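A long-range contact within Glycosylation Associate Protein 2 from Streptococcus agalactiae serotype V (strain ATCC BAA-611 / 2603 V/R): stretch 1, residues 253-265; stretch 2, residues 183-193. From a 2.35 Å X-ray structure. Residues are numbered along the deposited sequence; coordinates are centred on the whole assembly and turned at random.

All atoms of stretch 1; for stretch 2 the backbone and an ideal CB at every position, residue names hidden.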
# COMPACT_ATOMS: atom_id res chain seq x y z
N LYS B 253 -0.28 23.51 -8.35
CA LYS B 253 0.25 22.36 -9.06
C LYS B 253 -0.59 21.16 -8.65
O LYS B 253 -0.60 20.80 -7.47
CB LYS B 253 1.72 22.09 -8.74
CG LYS B 253 2.69 23.17 -9.17
CD LYS B 253 4.09 22.57 -9.38
CE LYS B 253 5.16 23.65 -9.64
NZ LYS B 253 5.55 24.42 -8.43
N LEU B 254 -1.27 20.54 -9.60
CA LEU B 254 -2.10 19.38 -9.35
C LEU B 254 -1.41 18.13 -9.85
O LEU B 254 -0.89 18.11 -10.97
CB LEU B 254 -3.46 19.52 -10.03
CG LEU B 254 -4.24 20.74 -9.53
CD1 LEU B 254 -5.42 21.01 -10.43
CD2 LEU B 254 -4.71 20.51 -8.09
N GLY B 255 -1.42 17.08 -9.04
CA GLY B 255 -0.98 15.78 -9.49
C GLY B 255 -2.16 14.83 -9.58
O GLY B 255 -3.31 15.26 -9.66
N PRO B 256 -1.90 13.53 -9.56
CA PRO B 256 -3.00 12.57 -9.65
C PRO B 256 -4.00 12.77 -8.52
O PRO B 256 -3.65 13.13 -7.40
CB PRO B 256 -2.31 11.21 -9.53
CG PRO B 256 -0.85 11.47 -9.79
CD PRO B 256 -0.61 12.87 -9.31
N LEU B 257 -5.27 12.50 -8.84
CA LEU B 257 -6.31 12.35 -7.84
C LEU B 257 -6.51 10.85 -7.62
O LEU B 257 -6.95 10.14 -8.53
CB LEU B 257 -7.61 13.03 -8.28
CG LEU B 257 -8.88 12.62 -7.54
CD1 LEU B 257 -8.79 13.06 -6.08
CD2 LEU B 257 -10.13 13.23 -8.20
N HIS B 258 -6.18 10.37 -6.42
CA HIS B 258 -6.32 8.96 -6.07
C HIS B 258 -7.71 8.70 -5.53
O HIS B 258 -8.23 9.49 -4.73
CB HIS B 258 -5.31 8.55 -5.00
CG HIS B 258 -3.89 8.77 -5.38
ND1 HIS B 258 -3.10 7.76 -5.88
CD2 HIS B 258 -3.11 9.87 -5.32
CE1 HIS B 258 -1.89 8.23 -6.12
NE2 HIS B 258 -1.86 9.51 -5.78
N ARG B 259 -8.28 7.55 -5.90
CA ARG B 259 -9.49 7.07 -5.26
C ARG B 259 -9.31 5.61 -4.88
O ARG B 259 -8.79 4.82 -5.66
CB ARG B 259 -10.71 7.25 -6.17
CG ARG B 259 -10.70 6.43 -7.46
CD ARG B 259 -11.62 5.25 -7.27
NE ARG B 259 -11.89 4.58 -8.52
CZ ARG B 259 -12.47 3.38 -8.61
NH1 ARG B 259 -12.85 2.74 -7.50
NH2 ARG B 259 -12.69 2.84 -9.79
N ARG B 260 -9.74 5.24 -3.66
CA ARG B 260 -9.43 3.94 -3.08
C ARG B 260 -10.64 3.37 -2.35
O ARG B 260 -11.46 4.11 -1.78
CB ARG B 260 -8.25 4.04 -2.09
CG ARG B 260 -6.93 4.41 -2.76
CD ARG B 260 -5.85 4.89 -1.78
NE ARG B 260 -4.70 5.42 -2.52
CZ ARG B 260 -3.94 6.42 -2.11
NH1 ARG B 260 -4.20 7.01 -0.95
NH2 ARG B 260 -2.92 6.83 -2.85
N ASN B 261 -10.75 2.04 -2.36
CA ASN B 261 -11.64 1.38 -1.41
C ASN B 261 -11.06 1.56 -0.01
O ASN B 261 -9.94 1.12 0.26
CB ASN B 261 -11.79 -0.11 -1.73
CG ASN B 261 -12.46 -0.38 -3.09
OD1 ASN B 261 -12.85 0.54 -3.83
ND2 ASN B 261 -12.58 -1.66 -3.42
N GLY B 262 -11.81 2.23 0.86
CA GLY B 262 -11.29 2.63 2.16
C GLY B 262 -11.92 1.87 3.32
O GLY B 262 -13.02 1.32 3.21
N ARG B 263 -11.23 1.87 4.45
CA ARG B 263 -11.68 1.11 5.61
C ARG B 263 -11.97 2.01 6.81
O ARG B 263 -12.19 1.50 7.91
CB ARG B 263 -10.63 0.05 5.96
CG ARG B 263 -10.39 -0.92 4.79
CD ARG B 263 -9.38 -2.00 5.15
NE ARG B 263 -9.12 -2.88 4.02
CZ ARG B 263 -9.80 -3.99 3.75
NH1 ARG B 263 -10.80 -4.39 4.54
NH2 ARG B 263 -9.48 -4.70 2.67
N GLY B 264 -11.97 3.33 6.61
CA GLY B 264 -12.35 4.23 7.68
C GLY B 264 -11.45 4.21 8.88
O GLY B 264 -11.88 4.61 9.97
N GLY B 265 -10.21 3.75 8.74
CA GLY B 265 -9.30 3.62 9.87
C GLY B 265 -8.80 2.22 10.15
O GLY B 265 -7.82 2.07 10.89
N UNK B 183 -21.10 0.24 0.24
CA UNK B 183 -20.71 -0.86 1.12
C UNK B 183 -19.38 -0.66 1.84
O UNK B 183 -19.12 -1.37 2.81
CB UNK B 183 -20.64 -2.15 0.31
N UNK B 184 -18.54 0.29 1.40
CA UNK B 184 -17.30 0.60 2.10
C UNK B 184 -17.06 2.11 2.03
O UNK B 184 -17.82 2.85 1.40
CB UNK B 184 -16.12 -0.17 1.50
N UNK B 185 -16.00 2.56 2.69
CA UNK B 185 -15.60 3.95 2.60
C UNK B 185 -15.02 4.23 1.22
O UNK B 185 -14.39 3.36 0.60
CB UNK B 185 -14.59 4.30 3.69
N UNK B 186 -15.26 5.44 0.73
CA UNK B 186 -14.74 5.88 -0.55
C UNK B 186 -13.66 6.91 -0.26
O UNK B 186 -13.96 8.02 0.20
CB UNK B 186 -15.84 6.45 -1.45
N UNK B 187 -12.42 6.53 -0.52
CA UNK B 187 -11.28 7.37 -0.23
C UNK B 187 -10.93 8.20 -1.44
O UNK B 187 -10.92 7.71 -2.57
CB UNK B 187 -10.08 6.53 0.21
N UNK B 188 -10.61 9.46 -1.20
CA UNK B 188 -10.05 10.34 -2.21
C UNK B 188 -8.79 10.97 -1.63
O UNK B 188 -8.75 11.29 -0.45
CB UNK B 188 -11.06 11.41 -2.65
N UNK B 189 -7.77 11.17 -2.48
CA UNK B 189 -6.63 11.98 -2.08
C UNK B 189 -6.05 12.69 -3.30
O UNK B 189 -5.67 12.05 -4.28
CB UNK B 189 -5.57 11.12 -1.40
N UNK B 190 -5.95 14.01 -3.22
CA UNK B 190 -5.48 14.83 -4.32
C UNK B 190 -4.05 15.30 -4.02
O UNK B 190 -3.83 16.09 -3.10
CB UNK B 190 -6.41 16.02 -4.55
N UNK B 191 -3.09 14.81 -4.79
CA UNK B 191 -1.75 15.37 -4.77
C UNK B 191 -1.79 16.79 -5.30
O UNK B 191 -2.19 17.01 -6.45
CB UNK B 191 -0.78 14.51 -5.59
N UNK B 192 -1.32 17.74 -4.51
CA UNK B 192 -1.19 19.09 -5.04
C UNK B 192 -0.22 19.86 -4.18
O UNK B 192 0.16 19.42 -3.10
CB UNK B 192 -2.54 19.80 -5.10
N UNK B 193 0.13 21.04 -4.67
CA UNK B 193 0.98 21.99 -3.98
C UNK B 193 0.51 23.40 -4.33
O UNK B 193 0.20 23.68 -5.49
CB UNK B 193 2.45 21.79 -4.35

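The two stretches pair as antiparallel strands, 253-262 against 185-193, with a bulge between Leu254 and Leu257 that shifts the register by one.

Position 183 lies beyond the reach of stretch 1, which therefore sets no preference; it is Asp183. At position 184 the CA-to-CB bond points toward stretch 1, and the ideal CB is 3.8 Å from Gly262 O and 5.4 Å from Asn261 CB. A flat or broad side chain could lie against the asparagine. The residue is Phe184: Asn261 CB sits over its ring face, 4.3 Å from the ring centroid, and Asn261 OD1 approaches Phe184 CE1 at 3.2 Å.

Position 185 pairs with Gly262, its CB on the same face as those of His258 and Arg260. The neighbouring glycines leave a bare backbone surface, which an aromatic ring or a long aliphatic chain could cover. Tyr185 lays its ring there, with Gly264 CA 3.5 Å from the ring centroid and 11° off the normal. A CB on Gly264 would clash with Tyr185 CE1 (2.4 Å). Gly262 N donates to Tyr185 O at 2.8 Å; the return bond, Tyr185 N to Gly262 O at 3.3 Å, is weak.

Position 186 turns to the other face, its ideal CB no closer than 5.0 Å to stretch 1 (Arg260 O), so many residues would fit. Asn186 bonds instead to a residue adjoining the stretches.

Position 187 has its CB 3.4 Å from Arg260 O and 4.5 Å from Gly262 CA, beside an arginine and the free amides of Arg263 and Gly264. An acidic or other polar acceptor would suit, and Gly262 leaves it room. Glu187 runs past that glycine, its CD 3.6 Å from Gly262 CA; a CB there would clash with Glu187 CG (2.5 Å). Its carboxylate works through water: one water links OE2 to Gly264 N, another OE2 to Arg263 N, and a third OE1 to Arg260 NH1.

Position 188 faces Leu257 and the CB of Arg259, favouring an aliphatic residue. Leu188 places CD2 3.8 Å from Arg259 CB.

At position 189, CB lies 4.4 Å from both His258 CB and Arg260 NH1; an aromatic or a long aliphatic residue would fit. Phe189 brings CD2 to 4.0 Å from His258 CD2. Its backbone exchanges two hydrogen bonds with the histidine, Phe189 N to His258 O at 2.8 Å and His258 N to Phe189 O at 2.8 Å.

Position 190 has Leu257 CD1 4.1 Å from its CB and Leu254 nearby, calling for an apolar side chain. Leu190 meets both: CD1 is 4.1 Å from Leu257 CB and CD2 4.1 Å from Leu254 CD2.

Position 191 points toward the bulge, its CB 5.1 Å from His258 NE2; an acceptor, carboxylate or amide, would suit. Glu191 OE1 accepts from His258 NE2 at 3.2 Å, near the ring plane.

Position 192 has its CB 3.8 Å from Leu254 CD2 and tolerates various residues. His192 turns its end away, ND1 donating to Leu190 O at 3.0 Å.

Position 193 sits beside Lys253 CB, suiting aliphatic residues; Ile193 CB packs 4.4 Å from Lys253 CB.

Stretch 2 183-193: DFYNELFLEHI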
# COMPACT_ATOMS: atom_id res chain seq x y z
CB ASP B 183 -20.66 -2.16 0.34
CG ASP B 183 -22.01 -2.53 -0.21
OD1 ASP B 183 -23.02 -2.45 0.53
OD2 ASP B 183 -22.07 -2.89 -1.38
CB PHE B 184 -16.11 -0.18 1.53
CG PHE B 184 -16.08 -0.30 0.02
CD1 PHE B 184 -15.68 0.77 -0.77
CD2 PHE B 184 -16.45 -1.48 -0.60
CE1 PHE B 184 -15.64 0.66 -2.17
CE2 PHE B 184 -16.42 -1.60 -1.98
CZ PHE B 184 -16.01 -0.52 -2.76
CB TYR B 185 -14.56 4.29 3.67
CG TYR B 185 -15.10 4.16 5.06
CD1 TYR B 185 -15.08 2.94 5.73
CD2 TYR B 185 -15.67 5.26 5.70
CE1 TYR B 185 -15.60 2.82 7.02
CE2 TYR B 185 -16.20 5.15 6.97
CZ TYR B 185 -16.15 3.93 7.63
OH TYR B 185 -16.66 3.83 8.90
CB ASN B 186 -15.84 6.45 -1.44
CG ASN B 186 -16.91 5.43 -1.73
OD1 ASN B 186 -16.81 4.67 -2.69
ND2 ASN B 186 -17.93 5.38 -0.87
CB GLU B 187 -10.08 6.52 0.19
CG GLU B 187 -10.13 6.08 1.63
CD GLU B 187 -8.87 5.32 2.09
OE1 GLU B 187 -8.03 4.93 1.24
OE2 GLU B 187 -8.74 5.11 3.31
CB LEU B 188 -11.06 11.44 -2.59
CG LEU B 188 -12.42 10.92 -3.08
CD1 LEU B 188 -13.46 12.03 -3.13
CD2 LEU B 188 -12.26 10.28 -4.44
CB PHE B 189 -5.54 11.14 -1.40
CG PHE B 189 -4.31 11.93 -1.10
CD1 PHE B 189 -4.36 12.99 -0.21
CD2 PHE B 189 -3.11 11.65 -1.74
CE1 PHE B 189 -3.25 13.75 0.06
CE2 PHE B 189 -1.99 12.41 -1.47
CZ PHE B 189 -2.06 13.46 -0.57
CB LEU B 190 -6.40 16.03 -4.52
CG LEU B 190 -5.96 17.10 -5.50
CD1 LEU B 190 -6.09 16.52 -6.88
CD2 LEU B 190 -6.81 18.39 -5.35
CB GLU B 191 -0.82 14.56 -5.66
CG GLU B 191 -0.24 13.38 -5.03
CD GLU B 191 0.74 12.72 -5.97
OE1 GLU B 191 0.56 11.50 -6.20
OE2 GLU B 191 1.66 13.44 -6.47
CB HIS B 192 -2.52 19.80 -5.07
CG HIS B 192 -3.04 20.09 -3.71
ND1 HIS B 192 -3.42 19.09 -2.84
CD2 HIS B 192 -3.18 21.26 -3.04
CE1 HIS B 192 -3.80 19.63 -1.70
NE2 HIS B 192 -3.66 20.94 -1.79
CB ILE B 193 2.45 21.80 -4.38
CG1 ILE B 193 3.06 20.64 -3.61
CG2 ILE B 193 3.23 23.07 -4.11
CD1 ILE B 193 4.25 20.07 -4.31
O HOH W 1 -11.45 5.23 4.61
O HOH W 2 -8.63 2.85 4.54
O HOH W 3 -7.68 2.00 1.51
O HOH W 4 -5.43 5.55 1.38
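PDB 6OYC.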